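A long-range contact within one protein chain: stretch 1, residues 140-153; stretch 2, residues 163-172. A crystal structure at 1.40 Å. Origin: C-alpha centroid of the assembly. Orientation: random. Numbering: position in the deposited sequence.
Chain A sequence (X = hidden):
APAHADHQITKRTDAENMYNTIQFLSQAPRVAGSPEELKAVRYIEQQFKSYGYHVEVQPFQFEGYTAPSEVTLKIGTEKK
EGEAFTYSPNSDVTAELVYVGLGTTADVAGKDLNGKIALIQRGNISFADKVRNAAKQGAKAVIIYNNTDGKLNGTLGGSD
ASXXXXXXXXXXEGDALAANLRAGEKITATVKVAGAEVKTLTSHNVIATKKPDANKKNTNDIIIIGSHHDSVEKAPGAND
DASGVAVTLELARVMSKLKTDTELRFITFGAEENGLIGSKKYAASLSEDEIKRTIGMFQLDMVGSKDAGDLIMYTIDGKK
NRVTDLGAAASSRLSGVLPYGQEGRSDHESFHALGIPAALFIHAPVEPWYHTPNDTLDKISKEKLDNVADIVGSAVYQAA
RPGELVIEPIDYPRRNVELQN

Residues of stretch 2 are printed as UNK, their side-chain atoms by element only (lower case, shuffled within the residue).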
# COMPACT_ATOMS: atom_id res chain seq x y z
N LYS A 140 12.69 -27.25 -4.54
CA LYS A 140 13.74 -26.43 -3.90
C LYS A 140 14.33 -25.36 -4.83
O LYS A 140 15.02 -24.40 -4.38
CB LYS A 140 14.88 -27.30 -3.37
CG LYS A 140 14.54 -28.26 -2.21
CD LYS A 140 13.42 -27.76 -1.31
CE LYS A 140 13.04 -28.79 -0.20
NZ LYS A 140 11.63 -28.62 0.38
N ALA A 141 14.04 -25.50 -6.12
CA ALA A 141 14.38 -24.48 -7.10
C ALA A 141 13.55 -24.71 -8.35
O ALA A 141 12.96 -25.77 -8.53
CB ALA A 141 15.88 -24.50 -7.42
N VAL A 142 13.51 -23.71 -9.20
CA VAL A 142 12.68 -23.73 -10.42
C VAL A 142 13.54 -23.23 -11.57
O VAL A 142 14.31 -22.28 -11.44
CB VAL A 142 11.42 -22.84 -10.29
CG1 VAL A 142 10.82 -22.68 -11.54
CG2 VAL A 142 10.47 -23.46 -9.25
N ILE A 143 13.51 -23.98 -12.68
CA ILE A 143 14.12 -23.52 -13.92
C ILE A 143 13.00 -23.27 -14.92
O ILE A 143 12.16 -24.14 -15.23
CB ILE A 143 15.10 -24.54 -14.50
CG1 ILE A 143 16.30 -24.74 -13.58
CG2 ILE A 143 15.54 -24.14 -15.94
CD1 ILE A 143 17.04 -26.10 -13.86
N ILE A 144 12.89 -22.01 -15.39
CA ILE A 144 11.86 -21.68 -16.31
C ILE A 144 12.52 -21.51 -17.69
O ILE A 144 13.61 -20.93 -17.82
CB ILE A 144 11.08 -20.37 -15.88
CG1 ILE A 144 10.44 -20.56 -14.51
CG2 ILE A 144 10.01 -20.13 -16.92
CD1 ILE A 144 9.82 -19.34 -13.96
N TYR A 145 11.92 -22.12 -18.71
CA TYR A 145 12.51 -22.00 -20.04
C TYR A 145 11.64 -21.20 -21.02
O TYR A 145 10.37 -21.22 -20.97
CB TYR A 145 12.93 -23.35 -20.63
CG TYR A 145 11.84 -24.35 -20.92
CD1 TYR A 145 11.36 -24.53 -22.21
CD2 TYR A 145 11.36 -25.23 -19.92
CE1 TYR A 145 10.40 -25.50 -22.51
CE2 TYR A 145 10.37 -26.21 -20.19
CZ TYR A 145 9.92 -26.36 -21.51
OH TYR A 145 8.94 -27.29 -21.84
N ASN A 146 12.34 -20.51 -21.91
CA ASN A 146 11.70 -19.50 -22.79
C ASN A 146 10.70 -20.06 -23.79
O ASN A 146 10.73 -21.26 -24.17
CB ASN A 146 12.75 -18.60 -23.47
CG ASN A 146 12.26 -17.16 -23.65
OD1 ASN A 146 11.07 -16.85 -23.47
ND2 ASN A 146 13.19 -16.29 -24.04
N ASN A 147 9.80 -19.15 -24.17
CA ASN A 147 8.64 -19.35 -25.03
C ASN A 147 8.96 -18.97 -26.44
O ASN A 147 8.13 -19.13 -27.33
CB ASN A 147 7.57 -18.34 -24.60
CG ASN A 147 6.24 -18.98 -24.40
OD1 ASN A 147 5.34 -18.39 -23.81
ND2 ASN A 147 6.11 -20.24 -24.83
N THR A 148 10.17 -18.46 -26.64
CA THR A 148 10.47 -17.60 -27.77
C THR A 148 11.99 -17.42 -27.82
O THR A 148 12.73 -18.01 -27.00
CB THR A 148 9.71 -16.22 -27.62
OG1 THR A 148 9.20 -15.78 -28.89
CG2 THR A 148 10.60 -15.12 -26.96
N ASP A 149 12.44 -16.60 -28.78
CA ASP A 149 13.88 -16.43 -29.08
C ASP A 149 14.61 -15.78 -27.89
O ASP A 149 13.96 -15.15 -27.04
CB ASP A 149 14.10 -15.56 -30.37
CG ASP A 149 13.16 -15.93 -31.57
OD1 ASP A 149 13.45 -15.47 -32.71
OD2 ASP A 149 12.13 -16.63 -31.38
N GLY A 150 15.94 -15.91 -27.86
CA GLY A 150 16.81 -15.21 -26.90
C GLY A 150 16.62 -15.49 -25.41
O GLY A 150 15.73 -16.29 -25.01
N LYS A 151 17.46 -14.84 -24.59
CA LYS A 151 17.49 -14.99 -23.13
C LYS A 151 16.16 -14.72 -22.41
O LYS A 151 15.32 -13.94 -22.89
CB LYS A 151 18.59 -14.13 -22.50
CG LYS A 151 20.02 -14.54 -22.84
CD LYS A 151 21.02 -13.98 -21.84
CE LYS A 151 22.44 -14.51 -22.11
NZ LYS A 151 23.46 -14.15 -21.06
N LEU A 152 15.97 -15.41 -21.28
CA LEU A 152 14.80 -15.22 -20.41
C LEU A 152 15.20 -14.47 -19.13
O LEU A 152 15.81 -15.01 -18.21
CB LEU A 152 14.05 -16.54 -20.09
CG LEU A 152 12.81 -16.40 -19.21
CD1 LEU A 152 11.79 -15.48 -19.85
CD2 LEU A 152 12.18 -17.76 -18.94
N ASN A 153 14.88 -13.19 -19.15
CA ASN A 153 15.08 -12.31 -18.03
C ASN A 153 13.67 -11.96 -17.67
O ASN A 153 12.79 -11.94 -18.54
CB ASN A 153 15.84 -11.06 -18.46
CG ASN A 153 17.21 -11.38 -18.96
OD1 ASN A 153 18.12 -11.68 -18.19
ND2 ASN A 153 17.38 -11.31 -20.27
N UNK A 163 8.51 -17.91 -2.46
CA UNK A 163 9.38 -18.33 -3.58
C UNK A 163 10.54 -19.28 -3.21
O UNK A 163 10.95 -19.45 -2.05
c UNK A 163 8.98 -16.16 -4.91
c UNK A 163 9.34 -14.82 -5.00
c UNK A 163 9.97 -17.13 -4.29
c UNK A 163 6.92 -15.64 -6.08
c UNK A 163 8.50 -13.89 -5.62
c UNK A 163 7.76 -16.58 -5.47
c UNK A 163 7.28 -14.31 -6.14
N UNK A 164 11.07 -19.93 -4.25
CA UNK A 164 12.38 -20.60 -4.09
C UNK A 164 13.13 -20.10 -5.26
O UNK A 164 12.56 -19.48 -6.13
c UNK A 164 11.57 -22.67 -2.91
c UNK A 164 11.71 -22.67 -5.43
c UNK A 164 12.32 -22.16 -4.12
N UNK A 165 14.45 -20.38 -5.32
CA UNK A 165 15.26 -19.81 -6.38
C UNK A 165 14.67 -20.13 -7.76
O UNK A 165 14.16 -21.25 -7.98
c UNK A 165 16.73 -20.32 -6.25
N UNK A 166 14.73 -19.17 -8.68
CA UNK A 166 14.13 -19.30 -9.97
C UNK A 166 15.10 -18.74 -10.98
O UNK A 166 15.58 -17.60 -10.80
c UNK A 166 12.80 -18.53 -10.01
N UNK A 167 15.42 -19.52 -12.02
CA UNK A 167 16.36 -19.08 -13.06
C UNK A 167 15.75 -19.38 -14.40
O UNK A 167 15.04 -20.36 -14.59
c UNK A 167 17.73 -19.75 -12.94
c UNK A 167 17.62 -21.28 -13.20
c UNK A 167 18.31 -19.55 -11.58
N UNK A 168 16.02 -18.49 -15.36
CA UNK A 168 15.41 -18.58 -16.69
C UNK A 168 16.48 -19.05 -17.65
O UNK A 168 17.67 -18.77 -17.45
N UNK A 169 16.06 -19.83 -18.65
CA UNK A 169 16.97 -20.41 -19.65
C UNK A 169 16.29 -20.38 -21.02
O UNK A 169 15.04 -20.21 -21.13
c UNK A 169 16.74 -24.35 -19.19
c UNK A 169 18.06 -21.91 -17.92
c UNK A 169 17.42 -21.87 -19.29
c UNK A 169 16.25 -22.86 -19.40
N UNK A 170 17.12 -20.55 -22.07
CA UNK A 170 16.68 -20.42 -23.48
C UNK A 170 15.62 -21.46 -23.89
O UNK A 170 15.62 -22.60 -23.37
o UNK A 170 18.64 -21.69 -24.31
c UNK A 170 18.89 -19.34 -24.14
c UNK A 170 17.92 -20.46 -24.46
N UNK A 171 14.68 -21.07 -24.76
CA UNK A 171 13.71 -22.02 -25.31
C UNK A 171 14.44 -23.23 -25.93
O UNK A 171 13.97 -24.38 -25.82
c UNK A 171 10.82 -21.88 -27.74
c UNK A 171 12.23 -22.26 -27.39
c UNK A 171 12.80 -21.33 -26.33
n UNK A 171 8.86 -22.80 -28.91
c UNK A 171 10.35 -22.57 -29.00
N UNK A 172 15.58 -22.98 -26.56
CA UNK A 172 16.31 -24.08 -27.17
C UNK A 172 16.79 -25.10 -26.12
O UNK A 172 16.64 -26.31 -26.30
c UNK A 172 17.48 -23.61 -28.06
c UNK A 172 18.84 -23.58 -27.35
o UNK A 172 19.90 -24.48 -29.34
n UNK A 172 20.89 -24.92 -27.35
c UNK A 172 19.93 -24.37 -28.10
O HOH W 1 6.82 -22.36 -27.04

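Position 163 carries seven carbons, one followed by a ring of six, with no hydroxyl oxygen on the ring; it lies out of reach of stretch 1 and is Phe163. At 164 there are three carbons, CB bearing two others. CB sits 3.5 Å from Lys140 O, and the fork on CB with no oxygen identifies Val164, whose CG2 also lies 4.1 Å from Val142 CG2.

Position 165 has a single carbon, its CB 4.4 Å from Ala141 CB, and is Ala165. Its backbone O accepts a hydrogen bond from Val142 N at 2.8 Å. Position 166 again has CB alone, on the sheet face shared with Val142 and Ile144: Ala166, with its CA 3.3 Å from Val142 O in a CA-H...O contact.

Three carbons, forked at CB, occupy 167 and pack against Ile143. This is Val167, and its CG2 comes within 3.7 Å of Ile143 CG1. Position 168 has no side-chain atoms and is therefore Gly168. The bare backbone fits closely here: an ideal CB would lie 2.7 Å from Leu152 O, a clash, while the CA itself is 3.2 Å from Ile144 O.

Four carbons at 169 fork at CB, with one arm two carbons long, which defines Ile169. Its CD1 reaches Ile143 CG2 at 3.5 Å and its CG1 lies 3.6 Å from Tyr145 CB. At 170, CB carries one oxygen and one carbon and points away from stretch 1, giving Thr170; its side chain caps a backbone N just past the stretch, at the start of a helix.

Position 171 shows four carbons in a row ending in nitrogen. CB lies 3.0 Å from Asn146 O, and the chain is Lys171. Its NZ donates to water 1 at 2.8 Å, and the same water accepts a weak bond from Asn147 ND2 at 3.1 Å. Position 172 has three carbons, the third bearing oxygen and nitrogen; it makes no contact with stretch 1. Nitrogen and oxygen on one carbon suit the amide of Gln172.

The contact is a parallel pairing of two strands. Val142 and Ile144 each donate and accept through their backbones: Val167 N to Val142 O (3.0 Å), Ile144 N to Val167 O (2.8 Å) and Ile169 N to Ile144 O (2.8 Å) continue the ladder, which Asn146 N to Ile169 O (2.8 Å) closes. Ile143, Tyr145, Val167 and Ile169 pack on one face, while beyond the strands Lys171 covers the turn from Asn146 to Thr148.

Stretch 2 163-172: FVAAVGITKQ
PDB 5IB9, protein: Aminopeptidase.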